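Local atomic coordinates of uncharacterized protein (Escherichia coli O157:H7, PDB entry 4ZV9), a protein that is of unknown function but belongs to the dienelactone hydrolase family and is probably an alpha/beta-fold hydrolase. Residues P43-V48 and R63-A68; E59-R64 and L225-T230; I71-D76 and I111-R116; L169-A174 and E182-Y187. All blocks are in the same frame, centred on the assembly; numbering follows the deposited sequence.

Contact 1 of 4, residues P43-V48 and R63-A68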
loop_
_atom_site.group_PDB
_atom_site.type_symbol
_atom_site.label_atom_id
_atom_site.label_comp_id
_atom_site.label_asym_id
_atom_site.label_seq_id
_atom_site.Cartn_x
_atom_site.Cartn_y
_atom_site.Cartn_z
ATOM N N PRO A 43 -7.779 9.278 -10.438
ATOM C CA PRO A 43 -7.810 7.968 -9.774
ATOM C C PRO A 43 -7.109 8.017 -8.407
ATOM O O PRO A 43 -6.297 8.923 -8.146
ATOM C CB PRO A 43 -7.035 7.049 -10.736
ATOM C CG PRO A 43 -6.792 7.846 -11.979
ATOM C CD PRO A 43 -6.862 9.291 -11.592
ATOM N N ALA A 44 -7.403 7.049 -7.557
ATOM C CA ALA A 44 -6.869 7.019 -6.203
ATOM C C ALA A 44 -6.060 5.752 -5.887
ATOM O O ALA A 44 -6.267 4.703 -6.481
ATOM C CB ALA A 44 -8.012 7.146 -5.213
ATOM N N VAL A 45 -5.153 5.882 -4.922
ATOM C CA VAL A 45 -4.351 4.773 -4.441
ATOM C C VAL A 45 -4.325 4.821 -2.935
ATOM O O VAL A 45 -4.043 5.881 -2.343
ATOM C CB VAL A 45 -2.913 4.857 -4.951
ATOM C CG1 VAL A 45 -2.063 3.751 -4.342
ATOM C CG2 VAL A 45 -2.882 4.789 -6.469
ATOM N N VAL A 46 -4.658 3.697 -2.303
ATOM C CA VAL A 46 -4.533 3.584 -0.858
ATOM C C VAL A 46 -3.112 3.048 -0.610
ATOM O O VAL A 46 -2.691 2.076 -1.235
ATOM C CB VAL A 46 -5.595 2.650 -0.250
ATOM C CG1 VAL A 46 -5.300 2.341 1.213
ATOM C CG2 VAL A 46 -6.971 3.282 -0.391
ATOM N N VAL A 47 -2.389 3.684 0.304
ATOM C CA VAL A 47 -1.037 3.278 0.648
ATOM C C VAL A 47 -1.042 2.734 2.071
ATOM O O VAL A 47 -1.388 3.446 3.010
ATOM C CB VAL A 47 -0.074 4.462 0.533
ATOM C CG1 VAL A 47 1.337 4.057 0.951
ATOM C CG2 VAL A 47 -0.071 5.007 -0.877
ATOM N N VAL A 48 -0.647 1.479 2.235
ATOM C CA VAL A 48 -0.681 0.829 3.534
ATOM C C VAL A 48 0.714 0.726 4.123
ATOM O O VAL A 48 1.638 0.184 3.497
ATOM C CB VAL A 48 -1.274 -0.584 3.451
ATOM C CG1 VAL A 48 -1.448 -1.164 4.850
ATOM C CG2 VAL A 48 -2.597 -0.571 2.703
ATOM N N ARG A 63 3.318 11.006 -0.909
ATOM C CA ARG A 63 3.656 12.153 -1.735
ATOM C C ARG A 63 4.225 11.732 -3.100
ATOM O O ARG A 63 3.910 12.358 -4.114
ATOM C CB ARG A 63 4.610 13.097 -1.016
ATOM C CG ARG A 63 4.002 13.767 0.209
ATOM C CD ARG A 63 4.890 14.890 0.742
ATOM N NE ARG A 63 6.174 14.424 1.251
ATOM C CZ ARG A 63 6.408 14.028 2.496
ATOM N NH1 ARG A 63 5.436 13.977 3.408
ATOM N NH2 ARG A 63 7.630 13.647 2.836
ATOM N N ARG A 64 5.005 10.653 -3.144
ATOM C CA ARG A 64 5.525 10.138 -4.432
ATOM C C ARG A 64 4.378 9.689 -5.344
ATOM O O ARG A 64 4.427 9.897 -6.548
ATOM C CB ARG A 64 6.478 8.974 -4.233
ATOM C CG ARG A 64 7.688 9.311 -3.369
ATOM C CD ARG A 64 8.569 8.091 -3.155
ATOM N NE ARG A 64 9.368 8.238 -1.953
ATOM C CZ ARG A 64 10.237 7.347 -1.507
ATOM N NH1 ARG A 64 10.485 6.238 -2.204
ATOM N NH2 ARG A 64 10.890 7.587 -0.369
ATOM N N VAL A 65 3.359 9.076 -4.759
ATOM C CA VAL A 65 2.186 8.675 -5.506
ATOM C C VAL A 65 1.463 9.887 -6.095
ATOM O O VAL A 65 1.033 9.864 -7.258
ATOM C CB VAL A 65 1.218 7.840 -4.634
ATOM C CG1 VAL A 65 -0.084 7.570 -5.373
ATOM C CG2 VAL A 65 1.887 6.523 -4.246
ATOM N N ALA A 66 1.307 10.935 -5.301
ATOM C CA ALA A 66 0.664 12.148 -5.786
ATOM C C ALA A 66 1.505 12.825 -6.871
ATOM O O ALA A 66 0.954 13.399 -7.806
ATOM C CB ALA A 66 0.379 13.115 -4.637
ATOM N N LYS A 67 2.827 12.801 -6.733
ATOM C CA LYS A 67 3.710 13.356 -7.781
ATOM C C LYS A 67 3.515 12.619 -9.096
ATOM O O LYS A 67 3.677 13.203 -10.150
ATOM C CB LYS A 67 5.186 13.252 -7.392
ATOM C CG LYS A 67 5.618 14.264 -6.355
ATOM C CD LYS A 67 5.953 15.608 -6.970
ATOM C CE LYS A 67 7.304 15.576 -7.659
ATOM N NZ LYS A 67 7.736 16.968 -7.939
ATOM N N ALA A 68 3.193 11.328 -9.016
ATOM C CA ALA A 68 2.960 10.524 -10.211
ATOM C C ALA A 68 1.579 10.781 -10.826
ATOM O O ALA A 68 1.274 10.232 -11.877
ATOM C CB ALA A 68 3.154 9.042 -9.905
#
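V45 and V65 mark the closest backbone approach, with their CA atoms 7.7 Å apart, where strand 42-48 passes beside helix 56-67. These two elements belong to the beta-alpha-beta unit that continues into strand 71-75, a building block of the alpha/beta hydrolase fold. The contact is small and purely apolar. It buries 103 Å² between the segments, and three valines carry it. V65 is the helix residue that points at the strand, and its two methyls serve different partners. V65 CG1 lies 3.9 Å from V45 CB and 4.1 Å from V45 CG2. V65 CG2 reaches the other valine and is 4.2 Å from V47 CG2. V65 holds CG1 anti to its own backbone N (chi1 173°). CG2 then lies beside that nitrogen, so the fork of the side chain spans two strand residues on the same face. V45 meets V65 at a slant, while V47 and V65 run past each other in opposite directions. No hydrogen bond joins the segments. Side chains of helix 220-237 complete this layer: F234 touches V45, and W227 touches V65. Within the sheet, V45 shares backbone hydrogen bonds with I71 and L73 of strand 71-75, while A44 bonds to K123 and G125 of strand 123-128. V46 points to the other side of the sheet, where I111 of helix 100-116 packs on it.

Contact 2 of 4, residues E59-R64 and L225-T230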
loop_
_atom_site.group_PDB
_atom_site.type_symbol
_atom_site.label_atom_id
_atom_site.label_comp_id
_atom_site.label_asym_id
_atom_site.label_seq_id
_atom_site.Cartn_x
_atom_site.Cartn_y
_atom_site.Cartn_z
ATOM N N GLU A 59 4.592 8.420 4.682
ATOM C CA GLU A 59 4.055 9.720 4.272
ATOM C C GLU A 59 4.765 10.204 3.004
ATOM O O GLU A 59 4.137 10.747 2.084
ATOM C CB GLU A 59 4.154 10.747 5.410
ATOM C CG GLU A 59 3.204 10.427 6.554
ATOM C CD GLU A 59 3.209 11.486 7.660
ATOM O OE1 GLU A 59 4.238 12.150 7.820
ATOM O OE2 GLU A 59 2.196 11.617 8.370
ATOM N N ASP A 60 6.079 10.000 2.942
ATOM C CA ASP A 60 6.826 10.366 1.738
ATOM C C ASP A 60 6.322 9.541 0.538
ATOM O O ASP A 60 6.152 10.074 -0.550
ATOM C CB ASP A 60 8.316 10.148 1.930
ATOM C CG ASP A 60 9.134 10.809 0.841
ATOM O OD1 ASP A 60 9.024 12.047 0.672
ATOM O OD2 ASP A 60 9.921 10.119 0.194
ATOM N N VAL A 61 6.086 8.245 0.739
ATOM C CA VAL A 61 5.606 7.405 -0.356
ATOM C C VAL A 61 4.273 7.943 -0.885
ATOM O O VAL A 61 4.052 7.975 -2.096
ATOM C CB VAL A 61 5.509 5.926 0.055
ATOM C CG1 VAL A 61 4.806 5.106 -1.021
ATOM C CG2 VAL A 61 6.902 5.382 0.310
ATOM N N ALA A 62 3.401 8.377 0.023
ATOM C CA ALA A 62 2.125 8.957 -0.375
ATOM C C ALA A 62 2.355 10.171 -1.266
ATOM O O ALA A 62 1.673 10.337 -2.290
ATOM C CB ALA A 62 1.285 9.294 0.831
ATOM N N ARG A 63 3.318 11.006 -0.909
ATOM C CA ARG A 63 3.656 12.153 -1.735
ATOM C C ARG A 63 4.225 11.732 -3.100
ATOM O O ARG A 63 3.910 12.358 -4.114
ATOM C CB ARG A 63 4.610 13.097 -1.016
ATOM C CG ARG A 63 4.002 13.767 0.209
ATOM C CD ARG A 63 4.890 14.890 0.742
ATOM N NE ARG A 63 6.174 14.424 1.251
ATOM C CZ ARG A 63 6.408 14.028 2.496
ATOM N NH1 ARG A 63 5.436 13.977 3.408
ATOM N NH2 ARG A 63 7.630 13.647 2.836
ATOM N N ARG A 64 5.005 10.653 -3.144
ATOM C CA ARG A 64 5.525 10.138 -4.432
ATOM C C ARG A 64 4.378 9.689 -5.344
ATOM O O ARG A 64 4.427 9.897 -6.548
ATOM C CB ARG A 64 6.478 8.974 -4.233
ATOM C CG ARG A 64 7.688 9.311 -3.369
ATOM C CD ARG A 64 8.569 8.091 -3.155
ATOM N NE ARG A 64 9.368 8.238 -1.953
ATOM C CZ ARG A 64 10.237 7.347 -1.507
ATOM N NH1 ARG A 64 10.485 6.238 -2.204
ATOM N NH2 ARG A 64 10.890 7.587 -0.369
ATOM N N LEU A 225 13.844 0.437 -9.296
ATOM C CA LEU A 225 13.293 -0.458 -10.319
ATOM C C LEU A 225 11.887 -0.912 -9.951
ATOM O O LEU A 225 10.966 -0.858 -10.768
ATOM C CB LEU A 225 14.202 -1.669 -10.511
ATOM C CG LEU A 225 13.776 -2.702 -11.561
ATOM C CD1 LEU A 225 13.626 -2.092 -12.949
ATOM C CD2 LEU A 225 14.810 -3.827 -11.593
ATOM N N ALA A 226 11.702 -1.334 -8.706
ATOM C CA ALA A 226 10.369 -1.725 -8.229
ATOM C C ALA A 226 9.372 -0.563 -8.341
ATOM O O ALA A 226 8.197 -0.760 -8.711
ATOM C CB ALA A 226 10.436 -2.228 -6.804
ATOM N N TRP A 227 9.824 0.650 -8.030
ATOM C CA TRP A 227 8.918 1.784 -8.088
ATOM C C TRP A 227 8.530 2.103 -9.535
ATOM O O TRP A 227 7.382 2.424 -9.803
ATOM C CB TRP A 227 9.493 3.013 -7.395
ATOM C CG TRP A 227 8.457 4.067 -7.171
ATOM C CD1 TRP A 227 8.402 5.292 -7.750
ATOM C CD2 TRP A 227 7.304 3.975 -6.313
ATOM N NE1 TRP A 227 7.309 5.991 -7.283
ATOM C CE2 TRP A 227 6.619 5.199 -6.403
ATOM C CE3 TRP A 227 6.802 2.980 -5.470
ATOM C CZ2 TRP A 227 5.441 5.458 -5.689
ATOM C CZ3 TRP A 227 5.652 3.234 -4.749
ATOM C CH2 TRP A 227 4.982 4.473 -4.856
ATOM N N GLN A 228 9.492 2.032 -10.448
ATOM C CA GLN A 228 9.206 2.294 -11.860
ATOM C C GLN A 228 8.170 1.318 -12.353
ATOM O O GLN A 228 7.229 1.710 -13.033
ATOM C CB GLN A 228 10.460 2.134 -12.706
ATOM C CG GLN A 228 10.295 2.416 -14.202
ATOM C CD GLN A 228 11.561 2.126 -15.004
ATOM O OE1 GLN A 228 12.375 1.266 -14.643
ATOM N NE2 GLN A 228 11.725 2.837 -16.109
ATOM N N ARG A 229 8.336 0.049 -12.002
ATOM C CA ARG A 229 7.359 -0.969 -12.374
ATOM C C ARG A 229 5.979 -0.683 -11.767
ATOM O O ARG A 229 4.948 -0.878 -12.418
ATOM C CB ARG A 229 7.847 -2.352 -11.964
ATOM C CG ARG A 229 8.948 -2.881 -12.863
ATOM C CD ARG A 229 9.646 -4.055 -12.206
ATOM N NE ARG A 229 10.608 -4.690 -13.104
ATOM C CZ ARG A 229 11.557 -5.534 -12.716
ATOM N NH1 ARG A 229 11.720 -5.835 -11.428
ATOM N NH2 ARG A 229 12.365 -6.070 -13.625
ATOM N N THR A 230 5.971 -0.224 -10.532
ATOM C CA THR A 230 4.727 0.145 -9.839
ATOM C C THR A 230 3.982 1.303 -10.542
ATOM O O THR A 230 2.785 1.214 -10.792
ATOM C CB THR A 230 5.022 0.487 -8.385
ATOM O OG1 THR A 230 5.625 -0.643 -7.753
ATOM C CG2 THR A 230 3.744 0.875 -7.634
HETATM O O HOH W 1 6.607 8.937 -7.941
#
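W227 reaches from helix 220-237 to V61 and R64 on helix 56-67. Its CG is anti to the backbone N (chi1 -167°), which sends the indole toward the other helix. The six-membered part of the ring does the touching. V61 CG1 lies 3.9 Å from W227 CH2, and R64 CB lies 3.9 Å from W227 CZ2. Both come at a slant. R64 therefore meets the indole with the root of its side chain. The rest of R64 runs on, extended from CG to NE, toward D60. There NE and NH2 grip one oxygen side-on: R64 NE is 2.9 Å and R64 NH2 2.8 Å from D60 OD2. The carboxylate oxygen lies nearly in the guanidinium plane, and NH2 meets its anti lone pair. NH2 also forms a salt bridge to D213. A water accepts from W227 NE1 at 3.1 Å and lies 2.8 Å from R64 O. It lies in the indole plane, at the ring edge. The direct contact is thus apolar, while the indole N-H and a backbone carbonyl both meet the same water. The carboxylates of D60 and D213 probably offset the arginine's charge and help hold its guanidinium in place.

Contact 3 of 4, residues I71-D76 and I111-R116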
loop_
_atom_site.group_PDB
_atom_site.type_symbol
_atom_site.label_atom_id
_atom_site.label_comp_id
_atom_site.label_asym_id
_atom_site.label_seq_id
_atom_site.Cartn_x
_atom_site.Cartn_y
_atom_site.Cartn_z
ATOM N N ILE A 71 -4.435 10.488 -6.455
ATOM C CA ILE A 71 -4.796 10.897 -5.088
ATOM C C ILE A 71 -4.377 9.744 -4.193
ATOM O O ILE A 71 -4.823 8.628 -4.395
ATOM C CB ILE A 71 -6.305 11.147 -4.895
ATOM C CG1 ILE A 71 -6.757 12.294 -5.801
ATOM C CG2 ILE A 71 -6.579 11.515 -3.437
ATOM C CD1 ILE A 71 -8.259 12.451 -5.897
ATOM N N ALA A 72 -3.533 10.018 -3.202
ATOM C CA ALA A 72 -3.052 8.985 -2.308
ATOM C C ALA A 72 -3.609 9.175 -0.904
ATOM O O ALA A 72 -3.656 10.297 -0.393
ATOM C CB ALA A 72 -1.532 9.009 -2.277
ATOM N N LEU A 73 -4.057 8.083 -0.297
ATOM C CA LEU A 73 -4.524 8.106 1.081
ATOM C C LEU A 73 -3.777 7.038 1.862
ATOM O O LEU A 73 -3.821 5.857 1.500
ATOM C CB LEU A 73 -6.012 7.854 1.164
ATOM C CG LEU A 73 -6.584 7.723 2.579
ATOM C CD1 LEU A 73 -6.328 8.962 3.440
ATOM C CD2 LEU A 73 -8.071 7.460 2.512
ATOM N N ALA A 74 -3.063 7.460 2.900
ATOM C CA ALA A 74 -2.304 6.572 3.779
ATOM C C ALA A 74 -2.905 6.636 5.176
ATOM O O ALA A 74 -2.651 7.594 5.915
ATOM C CB ALA A 74 -0.838 6.994 3.816
ATOM N N PRO A 75 -3.738 5.646 5.544
ATOM C CA PRO A 75 -4.337 5.686 6.874
ATOM C C PRO A 75 -3.328 5.491 8.004
ATOM O O PRO A 75 -2.268 4.886 7.794
ATOM C CB PRO A 75 -5.335 4.508 6.839
ATOM C CG PRO A 75 -5.626 4.287 5.409
ATOM C CD PRO A 75 -4.318 4.578 4.717
ATOM N N ASP A 76 -3.692 5.945 9.201
ATOM C CA ASP A 76 -2.887 5.720 10.390
ATOM C C ASP A 76 -3.468 4.583 11.241
ATOM O O ASP A 76 -4.467 4.745 11.968
ATOM C CB ASP A 76 -2.788 6.986 11.238
ATOM C CG ASP A 76 -1.767 6.857 12.358
ATOM O OD1 ASP A 76 -1.139 5.779 12.513
ATOM O OD2 ASP A 76 -1.611 7.850 13.082
ATOM N N ILE A 111 -10.278 2.204 1.167
ATOM C CA ILE A 111 -10.577 1.890 -0.235
ATOM C C ILE A 111 -11.982 2.402 -0.576
ATOM O O ILE A 111 -12.199 3.070 -1.599
ATOM C CB ILE A 111 -10.504 0.380 -0.526
ATOM C CG1 ILE A 111 -9.070 -0.120 -0.385
ATOM C CG2 ILE A 111 -11.022 0.070 -1.946
ATOM C CD1 ILE A 111 -8.921 -1.640 -0.394
ATOM N N GLU A 112 -12.939 2.087 0.280
ATOM C CA GLU A 112 -14.324 2.480 0.034
ATOM C C GLU A 112 -14.498 3.995 0.027
ATOM O O GLU A 112 -15.236 4.524 -0.789
ATOM C CB GLU A 112 -15.275 1.793 1.038
ATOM C CG GLU A 112 -15.284 0.274 0.912
ATOM C CD GLU A 112 -16.273 -0.413 1.839
ATOM O OE1 GLU A 112 -17.224 0.265 2.330
ATOM O OE2 GLU A 112 -16.089 -1.640 2.064
ATOM N N PHE A 113 -13.826 4.668 0.952
ATOM C CA PHE A 113 -13.870 6.104 1.046
ATOM C C PHE A 113 -13.305 6.742 -0.226
ATOM O O PHE A 113 -13.886 7.691 -0.747
ATOM C CB PHE A 113 -13.091 6.577 2.286
ATOM C CG PHE A 113 -13.099 8.074 2.489
ATOM C CD1 PHE A 113 -14.208 8.714 3.003
ATOM C CD2 PHE A 113 -11.980 8.827 2.189
ATOM C CE1 PHE A 113 -14.214 10.092 3.186
ATOM C CE2 PHE A 113 -11.972 10.205 2.375
ATOM C CZ PHE A 113 -13.084 10.836 2.880
HETATM N N MSE A 114 -12.202 6.207 -0.739
HETATM C CA MSE A 114 -11.586 6.756 -1.950
HETATM C C MSE A 114 -12.433 6.442 -3.174
HETATM O O MSE A 114 -12.372 7.165 -4.166
HETATM C CB MSE A 114 -10.141 6.268 -2.102
HETATM C CG MSE A 114 -9.213 6.893 -1.064
HETATM SE SE MSE A 114 -8.960 8.792 -1.565
HETATM C CE MSE A 114 -10.326 9.651 -0.472
ATOM N N GLN A 115 -13.221 5.368 -3.122
ATOM C CA GLN A 115 -14.130 5.024 -4.233
ATOM C C GLN A 115 -15.193 6.096 -4.414
ATOM O O GLN A 115 -15.580 6.412 -5.533
ATOM C CB GLN A 115 -14.855 3.680 -3.991
ATOM C CG GLN A 115 -14.069 2.431 -4.406
ATOM C CD GLN A 115 -14.645 1.106 -3.906
ATOM O OE1 GLN A 115 -15.428 1.069 -2.969
ATOM N NE2 GLN A 115 -14.197 0.005 -4.496
ATOM N N ARG A 116 -15.658 6.644 -3.300
ATOM C CA ARG A 116 -16.730 7.629 -3.308
ATOM C C ARG A 116 -16.263 9.080 -3.186
ATOM O O ARG A 116 -17.085 9.992 -3.152
ATOM C CB ARG A 116 -17.682 7.310 -2.159
ATOM C CG ARG A 116 -18.136 5.858 -2.192
ATOM C CD ARG A 116 -18.807 5.432 -0.907
ATOM N NE ARG A 116 -18.894 3.979 -0.801
ATOM C CZ ARG A 116 -19.976 3.233 -1.000
ATOM N NH1 ARG A 116 -21.155 3.768 -1.308
ATOM N NH2 ARG A 116 -19.874 1.918 -0.870
#
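L73 and M114 form the centre of this strand-to-helix packing in the alpha/beta hydrolase fold. Strand 71-75 lies in the main sheet, and helix 100-116 packs on one face of it. The axes of strand 71-75 and helix segment 111-116 approach to 9.9 Å, with directions 154° apart, so the two run close to antiparallel. L73 and M114 bear most of the 164 Å² buried between the segments. M114 is a selenomethionine deposited in two conformers, and what follows holds for the one described. Its chain bends at chi2 (-72°) and chi3, and SE comes up against both L73 and I71. CG packs against L73. M114 SE lies 4.1 Å from L73 CB and 4.1 Å from I71 CG2. This inner part is well enclosed: L32 of strand 28-35 touches I71, L73 and M114, and V124 of strand 123-128 also touches M114. The side of F113 is looser. That residue is partly exposed and gives up little surface to the strand. Its ring meets L73 through CD2 alone, with F113 CD2 4.2 Å from L73 CD2, and the two side chains cross at about a right angle. I17 and P20 of strand 12-21 also touch the ring. Further out, E112 turns to the surface side, where OE2 bonds to the Y143 hydroxyl and to a glycerol probably left from crystallisation. No polar bond joins the two segments. The closest approach is methyl to methylene, with L73 CD2 3.8 Å from M114 CG.

Contact 4 of 4, residues L169-A174 and E182-Y187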
loop_
_atom_site.group_PDB
_atom_site.type_symbol
_atom_site.label_atom_id
_atom_site.label_comp_id
_atom_site.label_asym_id
_atom_site.label_seq_id
_atom_site.Cartn_x
_atom_site.Cartn_y
_atom_site.Cartn_z
ATOM N N LEU A 169 -2.351 -8.027 -10.181
ATOM C CA LEU A 169 -1.358 -8.015 -9.096
ATOM C C LEU A 169 0.061 -7.826 -9.582
ATOM O O LEU A 169 0.507 -8.533 -10.497
ATOM C CB LEU A 169 -1.393 -9.353 -8.363
ATOM C CG LEU A 169 -2.531 -9.606 -7.391
ATOM C CD1 LEU A 169 -2.596 -11.097 -7.090
ATOM C CD2 LEU A 169 -2.295 -8.804 -6.130
ATOM N N LEU A 170 0.773 -6.895 -8.963
ATOM C CA LEU A 170 2.191 -6.704 -9.225
ATOM C C LEU A 170 2.865 -6.998 -7.902
ATOM O O LEU A 170 2.713 -6.233 -6.950
ATOM C CB LEU A 170 2.507 -5.281 -9.695
ATOM C CG LEU A 170 3.999 -4.952 -9.820
ATOM C CD1 LEU A 170 4.701 -5.842 -10.844
ATOM C CD2 LEU A 170 4.172 -3.489 -10.185
ATOM N N LEU A 171 3.621 -8.093 -7.836
ATOM C CA LEU A 171 4.251 -8.481 -6.583
ATOM C C LEU A 171 5.775 -8.307 -6.607
ATOM O O LEU A 171 6.449 -8.749 -7.541
ATOM C CB LEU A 171 3.900 -9.923 -6.219
ATOM C CG LEU A 171 2.401 -10.247 -6.244
ATOM C CD1 LEU A 171 2.015 -10.903 -7.564
ATOM C CD2 LEU A 171 2.013 -11.169 -5.109
ATOM N N HIS A 172 6.295 -7.641 -5.583
ATOM C CA HIS A 172 7.741 -7.441 -5.441
ATOM C C HIS A 172 8.256 -8.265 -4.265
ATOM O O HIS A 172 7.787 -8.098 -3.124
ATOM C CB HIS A 172 8.057 -5.975 -5.176
ATOM C CG HIS A 172 7.496 -5.035 -6.191
ATOM N ND1 HIS A 172 8.033 -4.896 -7.455
ATOM C CD2 HIS A 172 6.464 -4.160 -6.120
ATOM C CE1 HIS A 172 7.346 -3.985 -8.123
ATOM N NE2 HIS A 172 6.393 -3.516 -7.331
ATOM N N PHE A 173 9.220 -9.141 -4.528
ATOM C CA PHE A 173 9.812 -9.975 -3.485
ATOM C C PHE A 173 11.319 -9.756 -3.414
ATOM O O PHE A 173 11.962 -9.511 -4.428
ATOM C CB PHE A 173 9.556 -11.452 -3.760
ATOM C CG PHE A 173 8.108 -11.839 -3.753
ATOM C CD1 PHE A 173 7.379 -11.830 -2.571
ATOM C CD2 PHE A 173 7.490 -12.275 -4.913
ATOM C CE1 PHE A 173 6.048 -12.206 -2.555
ATOM C CE2 PHE A 173 6.165 -12.669 -4.899
ATOM C CZ PHE A 173 5.442 -12.640 -3.722
ATOM N N ALA A 174 11.870 -9.855 -2.208
ATOM C CA ALA A 174 13.310 -9.755 -2.009
ATOM C C ALA A 174 13.877 -11.173 -1.944
ATOM O O ALA A 174 13.336 -12.023 -1.235
ATOM C CB ALA A 174 13.606 -9.008 -0.732
ATOM N N GLU A 182 8.700 -18.249 1.081
ATOM C CA GLU A 182 8.256 -19.632 1.329
ATOM C C GLU A 182 6.852 -19.876 0.818
ATOM O O GLU A 182 6.553 -20.947 0.324
ATOM C CB GLU A 182 8.198 -19.891 2.838
ATOM C CG GLU A 182 8.528 -21.302 3.268
ATOM C CD GLU A 182 8.617 -21.417 4.780
ATOM O OE1 GLU A 182 8.384 -20.397 5.478
ATOM O OE2 GLU A 182 8.951 -22.518 5.268
ATOM N N GLY A 183 5.986 -18.883 0.991
ATOM C CA GLY A 183 4.593 -19.005 0.571
ATOM C C GLY A 183 4.288 -18.619 -0.868
ATOM O O GLY A 183 3.184 -18.861 -1.356
ATOM N N TRP A 184 5.263 -18.046 -1.568
ATOM C CA TRP A 184 5.041 -17.601 -2.946
ATOM C C TRP A 184 4.673 -18.722 -3.930
ATOM O O TRP A 184 3.707 -18.581 -4.675
ATOM C CB TRP A 184 6.202 -16.733 -3.448
ATOM C CG TRP A 184 6.157 -16.401 -4.914
ATOM C CD1 TRP A 184 7.149 -16.623 -5.821
ATOM C CD2 TRP A 184 5.055 -15.838 -5.657
ATOM N NE1 TRP A 184 6.749 -16.216 -7.073
ATOM C CE2 TRP A 184 5.471 -15.733 -7.004
ATOM C CE3 TRP A 184 3.764 -15.412 -5.317
ATOM C CZ2 TRP A 184 4.643 -15.221 -8.014
ATOM C CZ3 TRP A 184 2.940 -14.891 -6.324
ATOM C CH2 TRP A 184 3.388 -14.802 -7.652
ATOM N N PRO A 185 5.420 -19.844 -3.938
ATOM C CA PRO A 185 5.068 -20.867 -4.913
ATOM C C PRO A 185 3.605 -21.330 -4.864
ATOM O O PRO A 185 3.002 -21.542 -5.916
ATOM C CB PRO A 185 6.043 -22.018 -4.582
ATOM C CG PRO A 185 7.245 -21.326 -4.028
ATOM C CD PRO A 185 6.708 -20.131 -3.275
ATOM N N ALA A 186 3.046 -21.512 -3.672
ATOM C CA ALA A 186 1.649 -21.929 -3.564
ATOM C C ALA A 186 0.717 -20.834 -4.101
ATOM O O ALA A 186 -0.276 -21.115 -4.758
ATOM C CB ALA A 186 1.294 -22.270 -2.123
ATOM N N TYR A 187 1.061 -19.579 -3.831
ATOM C CA TYR A 187 0.260 -18.449 -4.298
ATOM C C TYR A 187 0.330 -18.359 -5.818
ATOM O O TYR A 187 -0.700 -18.249 -6.494
ATOM C CB TYR A 187 0.756 -17.164 -3.623
ATOM C CG TYR A 187 -0.088 -15.912 -3.813
ATOM C CD1 TYR A 187 -1.442 -15.973 -4.150
ATOM C CD2 TYR A 187 0.440 -14.670 -3.502
ATOM C CE1 TYR A 187 -2.203 -14.812 -4.286
ATOM C CE2 TYR A 187 -0.317 -13.516 -3.616
ATOM C CZ TYR A 187 -1.636 -13.590 -4.006
ATOM O OH TYR A 187 -2.382 -12.435 -4.096
#
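The hydroxyl of Y187 is hydrogen-bonded to OD1 of N137, and it also lies against L169, with Y187 OH 3.3 Å from L169 CD1. That polar end is therefore buried but satisfied from outside the two segments. The contact buries 238 Å² in all, and across the segments it is apolar. Three residues of strand 169-174 face helix 184-193: L169, L171 and F173. Two aromatic side chains answer them. Y187 and L169 extend toward each other from opposite directions. L171 touches both aromatic groups with one methyl. L171 CD2 is 3.6 Å from Y187 CE2 and 4.0 Å from W184 CZ3, and it meets both rings at a slant. W184 holds its CG anti to the backbone N (chi1 171°), which carries the indole toward F173. F173 CE2 stands over one face of the indole, offset toward the rim, and is 3.4 Å from W184 CD2. The planes are inclined at 43°, and the centroids of the F173 ring and the five-membered ring of W184 are 4.6 Å apart. Y187 CD2 meets the edge of the indole in its plane, so the two helix aromatics also pack on each other. Strand 169-174 bonds through its backbone to strand 198-203, with L169 and L171 both pairing to E199, and L170 bonds to A149 of strand 148-151. Helix 184-193 packs on one face of this part of the sheet; helix 220-237 packs on the other, where it meets L170 and H172.

Contacts 1 and 2 share helix 56-67, with centres 8 Å apart, and meet where V65 CG2 lies 3.8 Å from W227 CH2. Contact 3 is on the other face of the main sheet. It joins contact 1 through neighbouring strands: V45 N is 2.8 Å from I71 O, and V47 N is 2.9 Å from L73 O. Contact 4 lies across the molecule, its centre 23 Å from that of contact 1. Helix 220-237 bridges the gap, since T230 OG1 of contact 2 bonds to H172 NE2 of contact 4. C130, modified to a hydroxyethyl-thiocysteine, follows strand 123-128, consistent with the nucleophile elbow of this family.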